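PDB 1VBK: hypothetical protein PH1313 from Pyrococcus horikoshii, which is of unknown function but, as a THUMP-domain relative of the thiamine-biosynthesis protein ThiI, probably binds RNA and ATP. Local coordinates for residues N2-R7 with V72-A77; L93-K98 with N137-E142; K108-A113 with K146-E151; K118-D123 with I154-G159. All blocks are in the same frame, centred on the assembly; numbering follows the deposited sequence.

Interaction 1 (N2-R7 with V72-A77)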
# COMPACT_ATOMS: atom_id res chain seq x y z
N ASN A 2 22.40 17.19 -28.70
CA ASN A 2 23.01 16.95 -27.40
C ASN A 2 22.06 16.74 -26.22
O ASN A 2 22.52 16.61 -25.09
CB ASN A 2 24.00 18.08 -27.08
CG ASN A 2 23.42 19.47 -27.30
OD1 ASN A 2 22.21 19.63 -27.46
ND2 ASN A 2 24.28 20.48 -27.30
N VAL A 3 20.75 16.70 -26.47
CA VAL A 3 19.79 16.45 -25.39
C VAL A 3 18.55 15.73 -25.91
O VAL A 3 18.37 15.53 -27.12
CB VAL A 3 19.29 17.75 -24.70
CG1 VAL A 3 20.46 18.65 -24.28
CG2 VAL A 3 18.34 18.50 -25.63
N VAL A 4 17.70 15.33 -24.97
CA VAL A 4 16.43 14.71 -25.30
C VAL A 4 15.40 15.45 -24.45
O VAL A 4 15.57 15.57 -23.23
CB VAL A 4 16.37 13.21 -24.92
CG1 VAL A 4 14.96 12.68 -25.16
CG2 VAL A 4 17.36 12.40 -25.77
N ILE A 5 14.38 15.99 -25.10
CA ILE A 5 13.31 16.70 -24.40
C ILE A 5 12.23 15.67 -24.10
O ILE A 5 11.75 14.97 -25.00
CB ILE A 5 12.68 17.81 -25.27
CG1 ILE A 5 13.75 18.82 -25.70
CG2 ILE A 5 11.56 18.51 -24.50
CD1 ILE A 5 13.25 19.82 -26.73
N VAL A 6 11.85 15.56 -22.83
CA VAL A 6 10.81 14.63 -22.43
C VAL A 6 9.62 15.45 -21.95
O VAL A 6 9.74 16.24 -21.02
CB VAL A 6 11.31 13.72 -21.29
CG1 VAL A 6 10.17 12.80 -20.81
CG2 VAL A 6 12.49 12.89 -21.79
N ARG A 7 8.48 15.26 -22.60
CA ARG A 7 7.26 16.00 -22.25
C ARG A 7 6.27 15.08 -21.57
O ARG A 7 6.14 13.92 -21.94
CB ARG A 7 6.64 16.63 -23.51
CG ARG A 7 7.64 17.40 -24.35
CD ARG A 7 6.99 18.14 -25.52
NE ARG A 7 8.01 18.77 -26.35
CZ ARG A 7 8.71 18.13 -27.28
NH1 ARG A 7 8.49 16.84 -27.52
NH2 ARG A 7 9.65 18.77 -27.96
N VAL A 72 4.56 11.69 -22.64
CA VAL A 72 3.65 12.00 -23.74
C VAL A 72 4.42 12.05 -25.07
O VAL A 72 3.97 11.49 -26.07
CB VAL A 72 2.92 13.33 -23.51
CG1 VAL A 72 2.05 13.67 -24.71
CG2 VAL A 72 2.05 13.23 -22.26
N SER A 73 5.56 12.72 -25.08
CA SER A 73 6.38 12.78 -26.29
C SER A 73 7.85 13.01 -25.99
O SER A 73 8.21 13.54 -24.93
CB SER A 73 5.86 13.85 -27.27
OG SER A 73 6.02 15.16 -26.77
N ILE A 74 8.69 12.59 -26.93
CA ILE A 74 10.13 12.68 -26.80
C ILE A 74 10.76 13.35 -28.03
O ILE A 74 10.43 13.02 -29.16
CB ILE A 74 10.71 11.25 -26.67
CG1 ILE A 74 10.00 10.52 -25.54
CG2 ILE A 74 12.21 11.30 -26.42
CD1 ILE A 74 10.25 9.03 -25.53
N SER A 75 11.69 14.28 -27.79
CA SER A 75 12.36 14.96 -28.90
C SER A 75 13.87 15.10 -28.78
O SER A 75 14.36 15.85 -27.94
CB SER A 75 11.80 16.38 -29.10
OG SER A 75 10.48 16.39 -29.63
N PRO A 76 14.63 14.35 -29.59
CA PRO A 76 16.09 14.47 -29.52
C PRO A 76 16.27 15.92 -29.99
O PRO A 76 15.53 16.36 -30.87
CB PRO A 76 16.57 13.50 -30.60
CG PRO A 76 15.48 12.47 -30.65
CD PRO A 76 14.23 13.30 -30.54
N ALA A 77 17.20 16.67 -29.42
CA ALA A 77 17.34 18.05 -29.83
C ALA A 77 18.73 18.64 -29.63
O ALA A 77 19.57 18.05 -28.95
CB ALA A 77 16.32 18.92 -29.08
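An antiparallel strand pairing joins residues 2-7, at the start of the chain, to residues 72-77, in the part of the protein that matches the ferredoxin-like domain of ThiI. The short axes approach to 4.4 Å and run at 162° to each other. Hydrogen-bonded pairs Val3-Ala77, Ile5-Ser75 and Arg7-Ser73 enclose the non-hydrogen-bonded pairs Val4-Pro76 and Val6-Ile74, so that Pro76, which lacks an N-H, sits where none is needed across the pair. The straightest backbone bond runs from Ile5 N to Ser75 O (2.8 Å, 176°). Each end carries a classic beta bulge: Asn2 and Val3 both donate to Ala77 O, while Arg7 O accepts from Val72 N and, weakly, from Ser73 N. On the face where helix 58-65 packs on Val4, Ile74 and Pro76, Val4 and Ile74 lie side by side; Val4 CG1, anti to the backbone N (chi1 174°), presses tightly on Ile74 CG2 at 3.3 Å. On the other face Arg7, extended from CG to NE, brings NH1 to Ser73 OG (3.1 Å) and to Ser75 OG (2.9 Å), both near the guanidinium plane, and NH2 adds a weak bond to Ser75 OG. Ile5 CG2 lies 3.8 Å above one face of the Arg7 guanidinium, toward its rim. Ser75 OG is also hydrogen-bonded to Glu166 O, and Arg7 NE forms a salt bridge with Glu155. The buried Arg7 charge is thus countered by one carboxylate and its rotation fixed by two serine hydroxyls; Glu155 also pairs with Arg50, close to Arg7, and two cations would probably keep it ionised.

Interaction 2 (L93-K98 with N137-E142)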
# COMPACT_ATOMS: atom_id res chain seq x y z
N LEU A 93 20.25 24.26 -40.04
CA LEU A 93 21.11 23.08 -40.05
C LEU A 93 20.29 21.81 -39.88
O LEU A 93 20.46 20.82 -40.61
CB LEU A 93 22.13 23.18 -38.91
CG LEU A 93 23.12 22.02 -38.77
CD1 LEU A 93 24.11 22.06 -39.92
CD2 LEU A 93 23.86 22.14 -37.44
N MET A 94 19.37 21.82 -38.91
CA MET A 94 18.53 20.67 -38.67
C MET A 94 17.50 20.46 -39.77
O MET A 94 17.13 19.33 -40.07
CB MET A 94 17.86 20.80 -37.31
CG MET A 94 18.89 20.82 -36.19
SD MET A 94 18.21 20.55 -34.59
CE MET A 94 17.85 18.76 -34.71
N PHE A 95 17.04 21.56 -40.36
CA PHE A 95 16.07 21.48 -41.44
C PHE A 95 16.71 20.77 -42.62
O PHE A 95 16.11 19.89 -43.23
CB PHE A 95 15.61 22.88 -41.86
CG PHE A 95 14.70 22.89 -43.05
CD1 PHE A 95 15.21 22.82 -44.35
CD2 PHE A 95 13.32 22.97 -42.89
CE1 PHE A 95 14.36 22.82 -45.46
CE2 PHE A 95 12.46 22.97 -43.99
CZ PHE A 95 12.99 22.89 -45.28
N ARG A 96 17.94 21.15 -42.93
CA ARG A 96 18.66 20.55 -44.05
C ARG A 96 18.91 19.07 -43.83
O ARG A 96 18.77 18.27 -44.75
CB ARG A 96 19.96 21.32 -44.30
CG ARG A 96 19.69 22.64 -45.01
CD ARG A 96 20.88 23.58 -45.04
NE ARG A 96 20.63 24.68 -45.98
CZ ARG A 96 21.41 25.75 -46.11
NH1 ARG A 96 22.49 25.88 -45.37
NH2 ARG A 96 21.10 26.67 -47.01
N LYS A 97 19.24 18.69 -42.60
CA LYS A 97 19.49 17.29 -42.30
C LYS A 97 18.21 16.49 -42.55
O LYS A 97 18.23 15.44 -43.17
CB LYS A 97 19.94 17.11 -40.85
CG LYS A 97 20.07 15.65 -40.45
CD LYS A 97 20.75 15.48 -39.10
CE LYS A 97 20.74 14.02 -38.68
NZ LYS A 97 21.30 13.14 -39.75
N LYS A 98 17.09 17.01 -42.05
CA LYS A 98 15.81 16.33 -42.23
C LYS A 98 15.38 16.34 -43.69
O LYS A 98 14.89 15.33 -44.20
CB LYS A 98 14.74 17.01 -41.37
CG LYS A 98 13.35 16.39 -41.49
CD LYS A 98 13.27 15.00 -40.89
CE LYS A 98 11.83 14.51 -40.89
NZ LYS A 98 11.68 13.18 -40.25
N ASN A 137 14.41 31.67 -47.22
CA ASN A 137 15.42 32.44 -47.95
C ASN A 137 16.66 31.61 -48.28
O ASN A 137 17.50 32.05 -49.06
CB ASN A 137 15.86 33.66 -47.12
CG ASN A 137 14.85 34.80 -47.17
OD1 ASN A 137 14.95 35.75 -46.39
ND2 ASN A 137 13.90 34.73 -48.10
N ASN A 138 16.77 30.43 -47.70
CA ASN A 138 17.94 29.59 -47.93
C ASN A 138 17.67 28.20 -48.48
O ASN A 138 18.61 27.45 -48.77
CB ASN A 138 18.74 29.47 -46.62
CG ASN A 138 19.40 30.79 -46.22
OD1 ASN A 138 20.39 31.19 -46.82
ND2 ASN A 138 18.84 31.46 -45.22
N GLU A 139 16.40 27.85 -48.66
CA GLU A 139 16.05 26.53 -49.16
C GLU A 139 14.80 26.57 -50.01
O GLU A 139 13.93 27.42 -49.80
CB GLU A 139 15.78 25.57 -47.99
CG GLU A 139 17.01 25.02 -47.29
CD GLU A 139 17.80 24.05 -48.15
OE1 GLU A 139 17.17 23.22 -48.85
OE2 GLU A 139 19.05 24.10 -48.14
N ASN A 140 14.70 25.66 -50.97
CA ASN A 140 13.51 25.58 -51.79
C ASN A 140 12.54 24.79 -50.93
O ASN A 140 12.75 23.61 -50.66
CB ASN A 140 13.78 24.82 -53.10
CG ASN A 140 12.55 24.74 -53.98
OD1 ASN A 140 11.56 25.44 -53.76
ND2 ASN A 140 12.61 23.89 -55.00
N CYS A 141 11.50 25.47 -50.47
CA CYS A 141 10.52 24.82 -49.62
C CYS A 141 9.25 25.65 -49.59
O CYS A 141 9.16 26.69 -50.25
CB CYS A 141 11.07 24.65 -48.20
SG CYS A 141 11.66 26.18 -47.44
N GLU A 142 8.28 25.21 -48.80
CA GLU A 142 7.00 25.89 -48.74
C GLU A 142 6.33 25.69 -47.40
O GLU A 142 6.32 24.59 -46.86
CB GLU A 142 6.13 25.33 -49.86
CG GLU A 142 4.68 25.69 -49.86
CD GLU A 142 3.94 24.92 -50.93
OE1 GLU A 142 4.34 25.03 -52.11
OE2 GLU A 142 2.98 24.19 -50.60
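Phe95 carries its CG anti to the backbone N (chi1 175°), which sends the ring from helix 84-102 toward residues 137-142, while Arg96 sets CG beside its backbone N and then runs extended to NE. Glu139 sets CG beside its backbone N, next to the Phe95 ring, and a bend at chi2 (-69°) then turns the carboxylate to the arginine. A salt bridge joins Arg96 NE to Glu139 OE2 at 2.7 Å; the oxygen lies near the guanidinium plane, but the donor approaches from above the carboxylate plane, the two flat groups standing 79° apart. Arg96 NH2 reaches past it to Asn138 O (3.1 Å), again at the guanidinium edge, gripping the backbone of residues 137-142. These two bonds fix the rotation of an otherwise exposed guanidinium. Beneath them the contact turns apolar. Phe95 CE1 meets Glu139 CG at 3.9 Å, and Phe95 CZ touches Cys141 CB, also at 3.9 Å, both obliquely to the ring. Cys141 SG makes a sulfur-aromatic contact, 5.1 Å from the Phe95 centroid. Within the region that matches the THUMP domain, the contact ties helix 84-102 to residues 138-141; the Phe95 ring packs on Ile135 of helix 124-138, stacks edge-to-face with Phe109 of strand 108-115, and rests on Ile150 and Ile152 of strand 150-157.

Interaction 3 (K108-A113 with K146-E151)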
# COMPACT_ATOMS: atom_id res chain seq x y z
N LYS A 108 7.35 20.55 -47.66
CA LYS A 108 6.42 21.44 -46.97
C LYS A 108 6.86 21.44 -45.51
O LYS A 108 7.23 20.39 -44.98
CB LYS A 108 4.99 20.92 -47.09
CG LYS A 108 4.36 21.09 -48.47
CD LYS A 108 3.04 20.34 -48.54
CE LYS A 108 2.27 20.63 -49.82
NZ LYS A 108 1.71 22.00 -49.82
N PHE A 109 6.81 22.60 -44.86
CA PHE A 109 7.23 22.68 -43.46
C PHE A 109 6.51 23.75 -42.65
O PHE A 109 5.77 24.57 -43.19
CB PHE A 109 8.74 22.98 -43.38
CG PHE A 109 9.08 24.45 -43.51
CD1 PHE A 109 8.97 25.11 -44.74
CD2 PHE A 109 9.53 25.18 -42.41
CE1 PHE A 109 9.30 26.46 -44.87
CE2 PHE A 109 9.86 26.54 -42.53
CZ PHE A 109 9.75 27.18 -43.75
N ARG A 110 6.73 23.71 -41.34
CA ARG A 110 6.18 24.71 -40.43
C ARG A 110 7.17 24.82 -39.28
O ARG A 110 8.02 23.95 -39.10
CB ARG A 110 4.81 24.30 -39.89
CG ARG A 110 4.81 23.16 -38.88
CD ARG A 110 3.57 23.28 -37.99
NE ARG A 110 3.70 24.43 -37.10
CZ ARG A 110 2.69 25.22 -36.73
NH1 ARG A 110 1.46 24.99 -37.17
NH2 ARG A 110 2.93 26.25 -35.93
N VAL A 111 7.07 25.90 -38.53
CA VAL A 111 7.92 26.10 -37.37
C VAL A 111 6.97 26.17 -36.19
O VAL A 111 5.91 26.81 -36.27
CB VAL A 111 8.75 27.41 -37.46
CG1 VAL A 111 9.63 27.56 -36.22
CG2 VAL A 111 9.63 27.39 -38.71
N THR A 112 7.34 25.50 -35.10
CA THR A 112 6.52 25.49 -33.90
C THR A 112 7.42 25.95 -32.77
O THR A 112 8.41 25.29 -32.45
CB THR A 112 5.97 24.07 -33.63
OG1 THR A 112 5.21 23.63 -34.75
CG2 THR A 112 5.09 24.06 -32.39
N ALA A 113 7.10 27.09 -32.18
CA ALA A 113 7.91 27.63 -31.10
C ALA A 113 7.14 27.82 -29.82
O ALA A 113 5.94 28.12 -29.84
CB ALA A 113 8.53 28.96 -31.54
N LYS A 146 -0.89 22.63 -42.19
CA LYS A 146 -1.71 21.43 -42.06
C LYS A 146 -0.96 20.15 -42.41
O LYS A 146 -0.88 19.22 -41.60
CB LYS A 146 -2.97 21.57 -42.92
CG LYS A 146 -2.69 21.96 -44.36
CD LYS A 146 -3.96 22.41 -45.07
CE LYS A 146 -3.64 23.08 -46.40
NZ LYS A 146 -4.85 23.67 -47.03
N ASN A 147 -0.41 20.10 -43.62
CA ASN A 147 0.34 18.93 -44.05
C ASN A 147 1.77 19.35 -44.32
O ASN A 147 2.04 20.15 -45.22
CB ASN A 147 -0.28 18.33 -45.31
CG ASN A 147 -1.76 18.05 -45.15
OD1 ASN A 147 -2.61 18.85 -45.55
ND2 ASN A 147 -2.08 16.91 -44.54
N TYR A 148 2.69 18.83 -43.52
CA TYR A 148 4.10 19.18 -43.68
C TYR A 148 5.00 17.96 -43.58
O TYR A 148 4.72 17.02 -42.83
CB TYR A 148 4.51 20.21 -42.62
CG TYR A 148 3.96 19.93 -41.23
CD1 TYR A 148 2.70 20.42 -40.85
CD2 TYR A 148 4.69 19.20 -40.31
CE1 TYR A 148 2.19 20.17 -39.58
CE2 TYR A 148 4.19 18.94 -39.03
CZ TYR A 148 2.94 19.43 -38.67
OH TYR A 148 2.45 19.18 -37.42
N ASP A 149 6.09 17.99 -44.35
CA ASP A 149 7.07 16.91 -44.34
C ASP A 149 8.04 17.14 -43.18
O ASP A 149 8.63 16.20 -42.65
CB ASP A 149 7.91 16.91 -45.63
CG ASP A 149 7.08 16.71 -46.87
OD1 ASP A 149 6.92 17.69 -47.63
OD2 ASP A 149 6.58 15.58 -47.09
N ILE A 150 8.20 18.41 -42.81
CA ILE A 150 9.14 18.78 -41.77
C ILE A 150 8.59 19.79 -40.77
O ILE A 150 7.94 20.76 -41.15
CB ILE A 150 10.40 19.43 -42.39
CG1 ILE A 150 11.10 18.44 -43.33
CG2 ILE A 150 11.35 19.91 -41.29
CD1 ILE A 150 12.14 19.08 -44.23
N GLU A 151 8.85 19.55 -39.49
CA GLU A 151 8.43 20.49 -38.47
C GLU A 151 9.66 20.89 -37.68
O GLU A 151 10.34 20.03 -37.12
CB GLU A 151 7.40 19.89 -37.51
CG GLU A 151 7.08 20.83 -36.36
CD GLU A 151 6.21 20.20 -35.30
OE1 GLU A 151 6.55 19.09 -34.84
OE2 GLU A 151 5.20 20.83 -34.92
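Tight packing marks the parallel pairing of residues 108-113 with residues 146-151, Phe109 beside Ile150 and Arg110 beside Glu151. Strands 108-115 and 150-157 are joined through helix 124-138, a beta-alpha-beta-type connection in the THUMP-matching region. Lys108 O accepts two bonds, from Asp149 N at 2.7 Å and from Ile150 N at 3.1 Å, the second nearly along the C=O axis; Ile150 O receives Arg110 N. Asp149 OD1 turns its anti lone pair to Lys108 N (2.9 Å, 173°), while its OD2 forms a salt bridge with Lys104. On the buried face Phe109 CB meets Ile150 CB at 4.0 Å, and the Phe109 ring leads away to pack on Ile135 and Leu136. The opposite face is looser and partly open to solvent. Here the aliphatic part of Arg110 lies beside exposed Tyr148: Arg110 CG sits 3.9 Å from the ring centroid, over the face, a CH-pi contact. A bend at chi3 turns the guanidinium off the ring, and Arg110 NH2 bonds to Val111 O at 3.1 Å. Thr112 OG1 donates to Glu151 OE2 (2.8 Å) from above the carboxylate plane. A methylpentanediol, probably from the crystallisation liquor, is hydrogen-bonded to Val111 N. The polar ends of Arg110 and Glu151 thus bond to Val111 O and Thr112 OG1, though their aliphatic parts touch; at 4.5 Å from Arg110 NE to Glu151 OE2 the charges would attract without a salt bridge.

Interaction 4 (K118-D123 with I154-G159)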
# COMPACT_ATOMS: atom_id res chain seq x y z
N LYS A 118 9.66 33.24 -20.16
CA LYS A 118 9.41 34.41 -21.01
C LYS A 118 10.47 35.50 -21.16
O LYS A 118 10.12 36.65 -21.45
CB LYS A 118 8.11 35.08 -20.57
CG LYS A 118 6.95 34.13 -20.33
CD LYS A 118 6.57 33.37 -21.59
CE LYS A 118 5.37 32.46 -21.33
NZ LYS A 118 4.96 31.72 -22.56
N GLU A 119 11.75 35.19 -21.00
CA GLU A 119 12.76 36.23 -21.14
C GLU A 119 13.15 36.58 -22.58
O GLU A 119 13.59 37.70 -22.85
CB GLU A 119 14.02 35.89 -20.31
CG GLU A 119 14.92 34.79 -20.86
CD GLU A 119 14.28 33.41 -20.78
OE1 GLU A 119 13.52 33.16 -19.82
OE2 GLU A 119 14.56 32.58 -21.67
N PHE A 120 12.97 35.65 -23.52
CA PHE A 120 13.31 35.93 -24.91
C PHE A 120 12.42 37.07 -25.40
O PHE A 120 11.21 37.07 -25.15
CB PHE A 120 13.11 34.69 -25.79
CG PHE A 120 13.84 34.74 -27.10
CD1 PHE A 120 15.23 34.74 -27.14
CD2 PHE A 120 13.14 34.80 -28.30
CE1 PHE A 120 15.91 34.80 -28.36
CE2 PHE A 120 13.81 34.86 -29.53
CZ PHE A 120 15.20 34.86 -29.55
N PRO A 121 13.00 38.05 -26.11
CA PRO A 121 12.29 39.22 -26.65
C PRO A 121 11.14 38.99 -27.64
O PRO A 121 10.21 39.79 -27.70
CB PRO A 121 13.41 40.05 -27.26
CG PRO A 121 14.59 39.70 -26.43
CD PRO A 121 14.45 38.21 -26.30
N LEU A 122 11.21 37.92 -28.43
CA LEU A 122 10.17 37.65 -29.42
C LEU A 122 9.20 36.58 -28.92
O LEU A 122 9.62 35.62 -28.28
CB LEU A 122 10.80 37.17 -30.73
CG LEU A 122 11.87 38.04 -31.39
CD1 LEU A 122 12.34 37.37 -32.67
CD2 LEU A 122 11.30 39.42 -31.70
N ASP A 123 7.91 36.75 -29.19
CA ASP A 123 6.95 35.75 -28.75
C ASP A 123 6.98 34.57 -29.71
O ASP A 123 7.59 34.65 -30.78
CB ASP A 123 5.53 36.32 -28.62
CG ASP A 123 5.03 36.97 -29.89
OD1 ASP A 123 5.20 36.40 -30.99
OD2 ASP A 123 4.44 38.07 -29.79
N ILE A 154 10.93 24.53 -31.63
CA ILE A 154 11.84 25.36 -30.86
C ILE A 154 11.27 25.65 -29.48
O ILE A 154 10.19 26.21 -29.35
CB ILE A 154 12.09 26.72 -31.57
CG1 ILE A 154 12.62 26.48 -32.99
CG2 ILE A 154 13.07 27.57 -30.76
CD1 ILE A 154 12.76 27.75 -33.82
N GLU A 155 11.99 25.24 -28.44
CA GLU A 155 11.56 25.48 -27.08
C GLU A 155 12.63 26.32 -26.40
O GLU A 155 13.81 25.96 -26.40
CB GLU A 155 11.35 24.16 -26.34
CG GLU A 155 10.15 23.37 -26.87
CD GLU A 155 9.82 22.14 -26.04
OE1 GLU A 155 10.17 22.12 -24.84
OE2 GLU A 155 9.20 21.21 -26.59
N ILE A 156 12.22 27.45 -25.83
CA ILE A 156 13.17 28.34 -25.16
C ILE A 156 12.91 28.31 -23.66
O ILE A 156 11.79 28.49 -23.20
CB ILE A 156 13.05 29.78 -25.68
CG1 ILE A 156 13.17 29.77 -27.21
CG2 ILE A 156 14.15 30.65 -25.08
CD1 ILE A 156 13.05 31.13 -27.85
N MET A 157 13.97 28.08 -22.90
CA MET A 157 13.84 27.98 -21.46
C MET A 157 15.12 28.44 -20.77
O MET A 157 16.20 27.91 -21.03
CB MET A 157 13.53 26.52 -21.10
CG MET A 157 13.43 26.20 -19.62
SD MET A 157 12.75 24.54 -19.39
CE MET A 157 14.13 23.51 -19.90
N GLN A 158 14.98 29.44 -19.91
CA GLN A 158 16.11 29.99 -19.17
C GLN A 158 17.36 30.25 -20.01
O GLN A 158 18.43 29.71 -19.73
CB GLN A 158 16.47 29.05 -18.01
CG GLN A 158 15.33 28.81 -17.05
CD GLN A 158 15.72 27.93 -15.86
OE1 GLN A 158 14.87 27.52 -15.08
NE2 GLN A 158 17.01 27.66 -15.72
N GLY A 159 17.22 31.07 -21.05
CA GLY A 159 18.36 31.41 -21.89
C GLY A 159 18.90 30.36 -22.85
O GLY A 159 19.90 30.60 -23.53
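Polar contact here rests on one bond: Gly159 N donates to Glu119 OE2 at 3.1 Å, almost straight (171°), arriving from well above the carboxylate plane. Glu119 gets there with CG in the crowded position between its backbone N and carbonyl carbon and with a bend at chi2. Its other oxygen, OE1, is hydrogen-bonded to Thr117 OG1, which also bonds to Gln158 N, so both carboxylate oxygens are engaged around the turn. Gln158 and Gly159, both with positive phi, carry the chain from strand 150-157 into antiparallel strand 160-164, with backbone angles that fit the two corners of a type I' turn. The contact thus docks the loop between strand 108-115 and helix 124-138 against a beta hairpin of the presumed THUMP region; Asp123, at the N-cap of that helix, bonds through OD1 to Glu126 N. Apolar contact joins Phe120 to Ile156, which cross at about a right angle. Ile156 CD1 stands 3.6 Å above one face of the Phe120 ring, toward its rim, a CH-pi contact, with Phe120 CD2 its nearest ring atom at 3.7 Å. Ile87 of helix 84-102 and Ile127 of helix 124-138 touch both side chains.

From the N terminus, interaction 1 closes first, bringing residues 72-77 back beside the opening strand over 64 intervening residues, before any segment of the others begins. Interactions 2, 3 and 4 then cross one another: residues 93-98, 108-113 and 118-123 come in that order, and their partners 137-142, 146-151 and 154-159 follow in the same order. Interaction 2 ties helix 84-102 to residues 137-142, and interactions 3 and 4 hold the two ends of strand 150-157. Lys108 and Glu142 join interactions 2 and 3 by a salt bridge. Arg7 and Glu155 link interaction 1 to interaction 4, connecting the ferredoxin-like and THUMP regions.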